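Local coordinates for translation initiation factor eIF2B subunit beta (Schizosaccharomyces pombe, PDB 5B04), which forms part of the eIF2B complex, which exchanges GDP for GTP on the gamma subunit of the initiation factor eIF2, at residues 44-49 with 182-187; 199-204 with 225-230; 340-345 with 354-359. All coordinates share one frame; numbering follows the deposited sequence.

Contact 1: residues 44-49 with 182-187; sequences VMRQVI and GIQDVI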
loop_
_atom_site.group_PDB
_atom_site.type_symbol
_atom_site.label_atom_id
_atom_site.label_comp_id
_atom_site.label_asym_id
_atom_site.label_seq_id
_atom_site.Cartn_x
_atom_site.Cartn_y
_atom_site.Cartn_z
ATOM N N VAL C 44 -37.116 -25.534 11.846
ATOM C CA VAL C 44 -37.231 -26.666 12.757
ATOM C C VAL C 44 -37.615 -26.187 14.152
ATOM O O VAL C 44 -38.477 -26.778 14.805
ATOM C CB VAL C 44 -35.918 -27.475 12.819
ATOM C CG1 VAL C 44 -35.901 -28.395 14.031
ATOM C CG2 VAL C 44 -35.728 -28.272 11.537
ATOM N N MET C 45 -36.988 -25.103 14.595
ATOM C CA MET C 45 -37.300 -24.515 15.893
ATOM C C MET C 45 -38.744 -24.038 15.962
ATOM O O MET C 45 -39.354 -24.041 17.028
ATOM C CB MET C 45 -36.356 -23.352 16.199
ATOM C CG MET C 45 -34.949 -23.766 16.599
ATOM S SD MET C 45 -34.915 -24.937 17.970
ATOM C CE MET C 45 -34.643 -26.475 17.093
ATOM N N ARG C 46 -39.287 -23.632 14.819
ATOM C CA ARG C 46 -40.657 -23.144 14.771
ATOM C C ARG C 46 -41.651 -24.268 15.045
ATOM O O ARG C 46 -42.608 -24.082 15.795
ATOM C CB ARG C 46 -40.953 -22.495 13.420
ATOM C CG ARG C 46 -42.279 -21.755 13.373
ATOM C CD ARG C 46 -42.516 -21.153 12.002
ATOM N NE ARG C 46 -42.494 -22.173 10.959
ATOM C CZ ARG C 46 -42.527 -21.910 9.657
ATOM N NH1 ARG C 46 -42.580 -20.655 9.233
ATOM N NH2 ARG C 46 -42.502 -22.903 8.779
ATOM N N GLN C 47 -41.423 -25.433 14.444
ATOM C CA GLN C 47 -42.298 -26.577 14.679
ATOM C C GLN C 47 -41.995 -27.231 16.026
ATOM O O GLN C 47 -42.800 -28.006 16.542
ATOM C CB GLN C 47 -42.179 -27.602 13.549
ATOM C CG GLN C 47 -43.242 -27.437 12.469
ATOM C CD GLN C 47 -43.833 -28.760 12.015
ATOM O OE1 GLN C 47 -43.795 -29.751 12.743
ATOM N NE2 GLN C 47 -44.396 -28.775 10.813
ATOM N N VAL C 48 -40.835 -26.917 16.593
ATOM C CA VAL C 48 -40.510 -27.351 17.947
ATOM C C VAL C 48 -41.342 -26.558 18.944
ATOM O O VAL C 48 -42.016 -27.133 19.796
ATOM C CB VAL C 48 -39.011 -27.182 18.264
ATOM C CG1 VAL C 48 -38.773 -27.190 19.768
ATOM C CG2 VAL C 48 -38.204 -28.273 17.591
ATOM N N ILE C 49 -41.297 -25.234 18.822
ATOM C CA ILE C 49 -42.117 -24.349 19.640
ATOM C C ILE C 49 -43.597 -24.636 19.395
ATOM O O ILE C 49 -44.418 -24.577 20.312
ATOM C CB ILE C 49 -41.815 -22.861 19.334
ATOM C CG1 ILE C 49 -40.340 -22.540 19.597
ATOM C CG2 ILE C 49 -42.702 -21.943 20.162
ATOM C CD1 ILE C 49 -39.911 -22.721 21.031
ATOM N N GLY C 182 -41.769 -13.838 16.357
ATOM C CA GLY C 182 -40.384 -13.408 16.306
ATOM C C GLY C 182 -39.488 -14.340 15.513
ATOM O O GLY C 182 -38.539 -13.897 14.866
ATOM N N ILE C 183 -39.784 -15.636 15.567
ATOM C CA ILE C 183 -39.039 -16.623 14.794
ATOM C C ILE C 183 -39.282 -16.421 13.302
ATOM O O ILE C 183 -38.338 -16.399 12.510
ATOM C CB ILE C 183 -39.420 -18.064 15.192
ATOM C CG1 ILE C 183 -38.808 -18.420 16.548
ATOM C CG2 ILE C 183 -38.948 -19.056 14.140
ATOM C CD1 ILE C 183 -39.119 -19.828 17.009
ATOM N N GLN C 184 -40.549 -16.266 12.927
ATOM C CA GLN C 184 -40.911 -16.002 11.538
ATOM C C GLN C 184 -40.286 -14.698 11.067
ATOM O O GLN C 184 -39.882 -14.574 9.909
ATOM C CB GLN C 184 -42.430 -15.945 11.370
ATOM C CG GLN C 184 -42.877 -15.635 9.949
ATOM C CD GLN C 184 -42.472 -16.713 8.964
ATOM O OE1 GLN C 184 -42.640 -17.904 9.227
ATOM N NE2 GLN C 184 -41.926 -16.300 7.825
ATOM N N ASP C 185 -40.216 -13.728 11.972
ATOM C CA ASP C 185 -39.533 -12.476 11.690
ATOM C C ASP C 185 -38.086 -12.758 11.307
ATOM O O ASP C 185 -37.674 -12.429 10.203
ATOM C CB ASP C 185 -39.608 -11.528 12.889
ATOM C CG ASP C 185 -41.031 -11.102 13.204
ATOM O OD1 ASP C 185 -41.957 -11.556 12.500
ATOM O OD2 ASP C 185 -41.224 -10.315 14.154
ATOM N N VAL C 186 -37.341 -13.397 12.207
ATOM C CA VAL C 186 -35.940 -13.752 11.965
ATOM C C VAL C 186 -35.723 -14.407 10.599
ATOM O O VAL C 186 -34.801 -14.041 9.868
ATOM C CB VAL C 186 -35.408 -14.698 13.064
ATOM C CG1 VAL C 186 -34.072 -15.306 12.654
ATOM C CG2 VAL C 186 -35.277 -13.955 14.384
ATOM N N ILE C 187 -36.583 -15.364 10.258
ATOM C CA ILE C 187 -36.527 -16.018 8.953
ATOM C C ILE C 187 -36.676 -14.991 7.833
ATOM O O ILE C 187 -36.005 -15.078 6.804
ATOM C CB ILE C 187 -37.619 -17.098 8.812
ATOM C CG1 ILE C 187 -37.514 -18.114 9.950
ATOM C CG2 ILE C 187 -37.509 -17.801 7.466
ATOM C CD1 ILE C 187 -38.630 -19.134 9.965
#
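R46 and I183 face each other where helices 34-51 and 176-190 run antiparallel: the axes of segments 44-49 and 182-187 lie 10.2 Å apart, their N-to-C directions 172° apart. CB of R46 rests on CG2 of I183 at 4.0 Å. The R46 side chain leaves its helix with CG anti to the backbone N (chi1 -170°), runs straight through CD, then bends at chi3. Its NH1 meets OE1 of Q184 at 2.8 Å, at the edge of the guanidinium; the hydrogen bond is weak, with an N-H...O angle of 120°, although the guanidinium and amide planes are nearly coplanar. Q184, CG anti to the backbone N, bends at chi2, and its OE1 comes to R46. The amide's NE2 gives a weak hydrogen bond to OD1 of D188 on the same helix. CD1 of I187 comes to 4.3 Å from R46 NH1, so a methyl group flanks the polar pair.

Deeper in, CD1 of I183, at the end of an extended chi2, lies 3.9 Å from CG1 of I49 and 4.2 Å from the carbonyl O of M45. The interface thus grades from a partly exposed polar side (R46, Q184) to a buried aliphatic one. M45 starts toward I183's helix but turns its end away, onto V67 and L71 of helix 57-74 and I85 and I88 of helix 79-102. I183 also touches I88, I49 packs on L60 and V64, and V44 and V48 lean on helix 17-27, which places the pair within the chain's N-terminal helical bundle.

Contact 2: residues 199-204 with 225-230; sequences VQSMDH and RFAAKK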
loop_
_atom_site.group_PDB
_atom_site.type_symbol
_atom_site.label_atom_id
_atom_site.label_comp_id
_atom_site.label_asym_id
_atom_site.label_seq_id
_atom_site.Cartn_x
_atom_site.Cartn_y
_atom_site.Cartn_z
ATOM N N VAL C 199 -26.683 -2.028 -0.982
ATOM C CA VAL C 199 -26.913 -0.596 -1.139
ATOM C C VAL C 199 -25.775 0.237 -0.558
ATOM O O VAL C 199 -25.660 1.429 -0.844
ATOM C CB VAL C 199 -28.234 -0.165 -0.477
ATOM C CG1 VAL C 199 -29.408 -0.888 -1.117
ATOM C CG2 VAL C 199 -28.189 -0.429 1.020
ATOM N N GLN C 200 -24.933 -0.394 0.255
ATOM C CA GLN C 200 -23.808 0.295 0.874
ATOM C C GLN C 200 -22.600 0.313 -0.056
ATOM O O GLN C 200 -21.546 0.846 0.291
ATOM C CB GLN C 200 -23.440 -0.369 2.201
ATOM C CG GLN C 200 -24.620 -0.580 3.134
ATOM C CD GLN C 200 -24.247 -1.361 4.378
ATOM O OE1 GLN C 200 -23.355 -0.968 5.128
ATOM N NE2 GLN C 200 -24.929 -2.478 4.600
ATOM N N SER C 201 -22.763 -0.270 -1.240
ATOM C CA SER C 201 -21.678 -0.361 -2.209
ATOM C C SER C 201 -21.350 0.990 -2.830
ATOM O O SER C 201 -20.243 1.203 -3.321
ATOM C CB SER C 201 -22.029 -1.364 -3.307
ATOM O OG SER C 201 -23.192 -0.962 -4.010
ATOM N N MET C 202 -22.315 1.903 -2.800
ATOM C CA MET C 202 -22.133 3.226 -3.384
ATOM C C MET C 202 -21.217 4.104 -2.534
ATOM O O MET C 202 -20.903 5.232 -2.914
ATOM C CB MET C 202 -23.487 3.912 -3.574
ATOM C CG MET C 202 -24.380 3.244 -4.607
ATOM S SD MET C 202 -23.643 3.232 -6.254
ATOM C CE MET C 202 -25.010 2.618 -7.236
ATOM N N ASP C 203 -20.788 3.584 -1.388
ATOM C CA ASP C 203 -19.904 4.327 -0.498
ATOM C C ASP C 203 -18.480 3.779 -0.517
ATOM O O ASP C 203 -17.575 4.369 0.071
ATOM C CB ASP C 203 -20.444 4.303 0.935
ATOM C CG ASP C 203 -21.768 5.026 1.072
ATOM O OD1 ASP C 203 -22.047 5.918 0.245
ATOM O OD2 ASP C 203 -22.530 4.703 2.009
ATOM N N HIS C 204 -18.282 2.651 -1.193
ATOM C CA HIS C 204 -16.981 1.988 -1.185
ATOM C C HIS C 204 -16.556 1.514 -2.572
ATOM O O HIS C 204 -15.371 1.286 -2.819
ATOM C CB HIS C 204 -17.002 0.813 -0.207
ATOM C CG HIS C 204 -17.407 1.198 1.182
ATOM N ND1 HIS C 204 -16.615 1.976 1.999
ATOM C CD2 HIS C 204 -18.526 0.925 1.893
ATOM C CE1 HIS C 204 -17.227 2.160 3.155
ATOM N NE2 HIS C 204 -18.388 1.532 3.117
ATOM N N ARG C 225 -22.687 -6.013 -7.999
ATOM C CA ARG C 225 -23.640 -5.769 -9.078
ATOM C C ARG C 225 -24.545 -4.572 -8.804
ATOM O O ARG C 225 -25.054 -3.949 -9.737
ATOM C CB ARG C 225 -24.486 -7.019 -9.328
ATOM C CG ARG C 225 -23.674 -8.225 -9.778
ATOM C CD ARG C 225 -24.520 -9.485 -9.840
ATOM N NE ARG C 225 -25.485 -9.448 -10.934
ATOM C CZ ARG C 225 -26.307 -10.448 -11.236
ATOM N NH1 ARG C 225 -26.282 -11.566 -10.522
ATOM N NH2 ARG C 225 -27.153 -10.331 -12.248
ATOM N N PHE C 226 -24.746 -4.246 -7.531
ATOM C CA PHE C 226 -25.583 -3.105 -7.176
ATOM C C PHE C 226 -24.883 -1.798 -7.522
ATOM O O PHE C 226 -25.523 -0.831 -7.935
ATOM C CB PHE C 226 -25.946 -3.132 -5.689
ATOM C CG PHE C 226 -26.915 -2.054 -5.283
ATOM C CD1 PHE C 226 -26.463 -0.801 -4.903
ATOM C CD2 PHE C 226 -28.279 -2.294 -5.292
ATOM C CE1 PHE C 226 -27.351 0.190 -4.536
ATOM C CE2 PHE C 226 -29.173 -1.306 -4.922
ATOM C CZ PHE C 226 -28.708 -0.062 -4.544
ATOM N N ALA C 227 -23.567 -1.770 -7.347
ATOM C CA ALA C 227 -22.777 -0.600 -7.708
ATOM C C ALA C 227 -22.504 -0.593 -9.206
ATOM O O ALA C 227 -22.184 0.445 -9.786
ATOM C CB ALA C 227 -21.472 -0.574 -6.927
ATOM N N ALA C 228 -22.647 -1.759 -9.828
ATOM C CA ALA C 228 -22.300 -1.943 -11.233
ATOM C C ALA C 228 -23.312 -1.320 -12.188
ATOM O O ALA C 228 -22.978 -1.012 -13.333
ATOM C CB ALA C 228 -22.148 -3.420 -11.537
ATOM N N LYS C 229 -24.545 -1.146 -11.726
ATOM C CA LYS C 229 -25.600 -0.591 -12.568
ATOM C C LYS C 229 -25.295 0.846 -12.972
ATOM O O LYS C 229 -25.553 1.248 -14.106
ATOM C CB LYS C 229 -26.949 -0.642 -11.851
ATOM C CG LYS C 229 -27.513 -2.040 -11.647
ATOM C CD LYS C 229 -28.596 -2.045 -10.574
ATOM C CE LYS C 229 -28.425 -0.884 -9.598
ATOM N NZ LYS C 229 -29.349 -0.971 -8.436
ATOM N N LYS C 230 -24.743 1.615 -12.040
ATOM C CA LYS C 230 -24.478 3.027 -12.280
ATOM C C LYS C 230 -22.992 3.311 -12.477
ATOM O O LYS C 230 -22.621 4.292 -13.119
ATOM C CB LYS C 230 -25.022 3.870 -11.122
ATOM C CG LYS C 230 -26.540 3.855 -11.006
ATOM C CD LYS C 230 -27.015 4.641 -9.793
ATOM C CE LYS C 230 -28.534 4.653 -9.704
ATOM N NZ LYS C 230 -29.016 5.366 -8.489
#
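With CG anti to the backbone N (chi1 -174°), F226 points its side chain at segment 199-204, and V199 meets the ring; M202 bends at chi2 (-61°), which places SD, and CE follows toward F226, A227 and K230. The ring receives V199 over one face: CA of V199 stands 3.9 Å from the ring centroid, 27° off the normal, a CH-pi contact displaced toward the rim. CG1 of V199 continues the cover at CZ of the ring, 3.6 Å away. On the opposite face NZ of K229, from the same segment as F226, sits above the rim. At the ring edge lie OG of S201, 3.4 Å from CD1 of F226, and, farther off, CG of M202 near CE1.

These meetings join two neighbouring elements of the Rossmann-like alpha/beta domain. Segment 199-204 is largely 3-10 and belongs to the connection from helix 193-197 to strand 210-214; segment 225-230 includes the last part of helix 218-228 and the chain just beyond, and this helix follows that strand and leads on to its parallel neighbour 234-238.

The backbones come closest at S201 and A227, with CA atoms 5.6 Å apart, and the small side chains permit it: CB of A227 lies 3.4 Å from OG of S201. That hydroxyl finds its hydrogen-bond partner at the carbonyl O of E198, one turn back. Beyond it, CE of M202 lies 3.6 Å from the carbonyl O of F226 and 3.8 Å from CD of K230, whose extended chain crosses the methionine at about a right angle. The carbonyl O of M202 accepts a hydrogen bond from NH1 of R231, and on the far side H204 packs against I385 of the neighbouring delta subunit.

Contact 3: residues 340-345 with 354-359; sequences DKIMSF and AEILNP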
loop_
_atom_site.group_PDB
_atom_site.type_symbol
_atom_site.label_atom_id
_atom_site.label_comp_id
_atom_site.label_asym_id
_atom_site.label_seq_id
_atom_site.Cartn_x
_atom_site.Cartn_y
_atom_site.Cartn_z
ATOM N N ASP C 340 -9.719 -36.111 -2.867
ATOM C CA ASP C 340 -10.265 -36.185 -4.217
ATOM C C ASP C 340 -10.183 -34.865 -4.981
ATOM O O ASP C 340 -9.881 -34.849 -6.174
ATOM C CB ASP C 340 -11.723 -36.648 -4.146
ATOM C CG ASP C 340 -12.353 -36.805 -5.511
ATOM O OD1 ASP C 340 -11.685 -37.344 -6.417
ATOM O OD2 ASP C 340 -13.520 -36.389 -5.676
ATOM N N LYS C 341 -10.443 -33.762 -4.287
ATOM C CA LYS C 341 -10.501 -32.447 -4.917
ATOM C C LYS C 341 -9.130 -31.945 -5.369
ATOM O O LYS C 341 -9.033 -31.096 -6.255
ATOM C CB LYS C 341 -11.131 -31.434 -3.958
ATOM C CG LYS C 341 -12.529 -31.810 -3.493
ATOM C CD LYS C 341 -13.549 -31.616 -4.605
ATOM C CE LYS C 341 -14.897 -32.208 -4.230
ATOM N NZ LYS C 341 -14.838 -33.694 -4.130
ATOM N N ILE C 342 -8.074 -32.473 -4.759
ATOM C CA ILE C 342 -6.717 -32.027 -5.056
ATOM C C ILE C 342 -5.956 -33.040 -5.905
ATOM O O ILE C 342 -5.478 -32.720 -6.993
ATOM C CB ILE C 342 -5.924 -31.761 -3.764
ATOM C CG1 ILE C 342 -6.525 -30.576 -3.007
ATOM C CG2 ILE C 342 -4.466 -31.499 -4.079
ATOM C CD1 ILE C 342 -5.721 -30.155 -1.798
ATOM N N MET C 343 -5.844 -34.262 -5.395
ATOM C CA MET C 343 -5.157 -35.333 -6.107
ATOM C C MET C 343 -6.161 -36.359 -6.619
ATOM O O MET C 343 -7.083 -36.749 -5.902
ATOM C CB MET C 343 -4.123 -36.006 -5.201
ATOM C CG MET C 343 -3.423 -37.202 -5.828
ATOM S SD MET C 343 -2.333 -36.753 -7.192
ATOM C CE MET C 343 -1.052 -35.860 -6.317
ATOM N N SER C 344 -5.981 -36.790 -7.862
ATOM C CA SER C 344 -6.884 -37.760 -8.467
ATOM C C SER C 344 -6.697 -39.141 -7.849
ATOM O O SER C 344 -5.593 -39.505 -7.444
ATOM C CB SER C 344 -6.671 -37.819 -9.978
ATOM O OG SER C 344 -7.606 -38.693 -10.584
ATOM N N PHE C 345 -7.781 -39.904 -7.781
ATOM C CA PHE C 345 -7.762 -41.206 -7.125
ATOM C C PHE C 345 -7.071 -42.270 -7.972
ATOM O O PHE C 345 -6.539 -43.243 -7.438
ATOM C CB PHE C 345 -9.187 -41.648 -6.790
ATOM C CG PHE C 345 -9.261 -42.938 -6.025
ATOM C CD1 PHE C 345 -8.990 -42.970 -4.666
ATOM C CD2 PHE C 345 -9.609 -44.117 -6.661
ATOM C CE1 PHE C 345 -9.059 -44.155 -3.958
ATOM C CE2 PHE C 345 -9.680 -45.306 -5.959
ATOM C CZ PHE C 345 -9.406 -45.324 -4.606
ATOM N N ALA C 354 2.026 -40.670 -0.240
ATOM C CA ALA C 354 1.983 -39.264 0.142
ATOM C C ALA C 354 0.743 -38.917 0.958
ATOM O O ALA C 354 -0.308 -39.543 0.820
ATOM C CB ALA C 354 2.057 -38.382 -1.094
ATOM N N GLU C 355 0.885 -37.909 1.810
ATOM C CA GLU C 355 -0.224 -37.385 2.592
ATOM C C GLU C 355 -0.890 -36.240 1.837
ATOM O O GLU C 355 -0.271 -35.202 1.606
ATOM C CB GLU C 355 0.268 -36.912 3.962
ATOM C CG GLU C 355 -0.797 -36.284 4.842
ATOM C CD GLU C 355 -0.283 -35.983 6.238
ATOM O OE1 GLU C 355 -0.354 -36.880 7.102
ATOM O OE2 GLU C 355 0.196 -34.853 6.469
ATOM N N ILE C 356 -2.143 -36.434 1.439
ATOM C CA ILE C 356 -2.858 -35.406 0.689
ATOM C C ILE C 356 -3.917 -34.745 1.565
ATOM O O ILE C 356 -4.789 -35.415 2.114
ATOM C CB ILE C 356 -3.524 -35.971 -0.582
ATOM C CG1 ILE C 356 -2.467 -36.417 -1.598
ATOM C CG2 ILE C 356 -4.409 -34.919 -1.221
ATOM C CD1 ILE C 356 -1.963 -37.833 -1.408
ATOM N N LEU C 357 -3.832 -33.423 1.689
ATOM C CA LEU C 357 -4.689 -32.682 2.604
ATOM C C LEU C 357 -5.482 -31.587 1.897
ATOM O O LEU C 357 -4.908 -30.703 1.263
ATOM C CB LEU C 357 -3.848 -32.070 3.725
ATOM C CG LEU C 357 -2.954 -33.052 4.484
ATOM C CD1 LEU C 357 -2.046 -32.315 5.455
ATOM C CD2 LEU C 357 -3.800 -34.084 5.212
ATOM N N ASN C 358 -6.804 -31.649 2.020
ATOM C CA ASN C 358 -7.678 -30.647 1.421
ATOM C C ASN C 358 -8.587 -29.981 2.449
ATOM O O ASN C 358 -9.724 -30.408 2.650
ATOM C CB ASN C 358 -8.528 -31.274 0.314
ATOM C CG ASN C 358 -9.515 -30.291 -0.292
ATOM O OD1 ASN C 358 -9.242 -29.093 -0.384
ATOM N ND2 ASN C 358 -10.675 -30.794 -0.699
ATOM N N PRO C 359 -8.084 -28.932 3.114
ATOM C CA PRO C 359 -8.946 -28.134 3.991
ATOM C C PRO C 359 -9.802 -27.178 3.170
ATOM O O PRO C 359 -9.303 -26.613 2.197
ATOM C CB PRO C 359 -7.946 -27.376 4.865
ATOM C CG PRO C 359 -6.737 -27.241 4.005
ATOM C CD PRO C 359 -6.681 -28.483 3.154
#
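I342 and N358 face each other where the chain, leaving a 3-10 turn at 340-341, passes beside strand 354-364, their CA atoms 6.7 Å apart; M343 and I356 form the next pair. The backbone of I342 is compact (phi/psi -105°/-58°) and that of M343 extended, whereas 354-358 is extended throughout. The meeting rests on side chains.

I342 carries much of the contact: with chi2 at -174° its CD1 extends to 3.7 Å from CB of N358 and lies close to the carbonyl O of L357. CG1 of I342 lies against CB and CG of N358. N358 holds CG anti to the backbone N, and its ND2 lies 3.4 Å from CB of K341, a packing contact; its N-H groups serve the carbonyl O of S338 and OD1 of N243. An alanine in place of N358 would probably leave S338 O and N243 OD1 without this donor and open a gap beside CB of K341. Next along the strand, I356 offers both branches to M343, whose CB is 4.0 Å from CG1 and 4.1 Å from CG2 of I356. CB of I342 adds a looser touch on CG2 of I356. K341 bends away from the strand, its NZ forming a long salt bridge with OD2 of D340 at 3.4 Å; that OD2 also accepts a hydrogen bond from the backbone N of N269 of the epsilon subunit.

The delta subunit adds Y323, which packs on I342 and M343, while F345 meets H166, W291 and Y270 of epsilon. Residues 354-356 pair in parallel with a strand of delta, making this a loop packed on a strand of an antiparallel sheet that runs on across a subunit interface.

In the fold
Along the chain the three contacts come in series, each closing before the next opens. Contact 1 belongs to the N-terminal helices, contact 2 to the connections around strand 210-214 of the largely parallel sheet, and contact 3 to the separate antiparallel sheet that includes strand 354-364. Their centres lie about 33 Å (contacts 1 and 2), about 40 Å (1 and 3) and about 39 Å (2 and 3) apart, with no atoms touching; contacts 1 and 3 fall on opposite sides of the chain's centre. Contact 1 has no other subunit on its segments, whereas contact 3 is reached by delta and epsilon, so contact 3 lies at a subunit interface, while delta reaches only the end of segment 199-204.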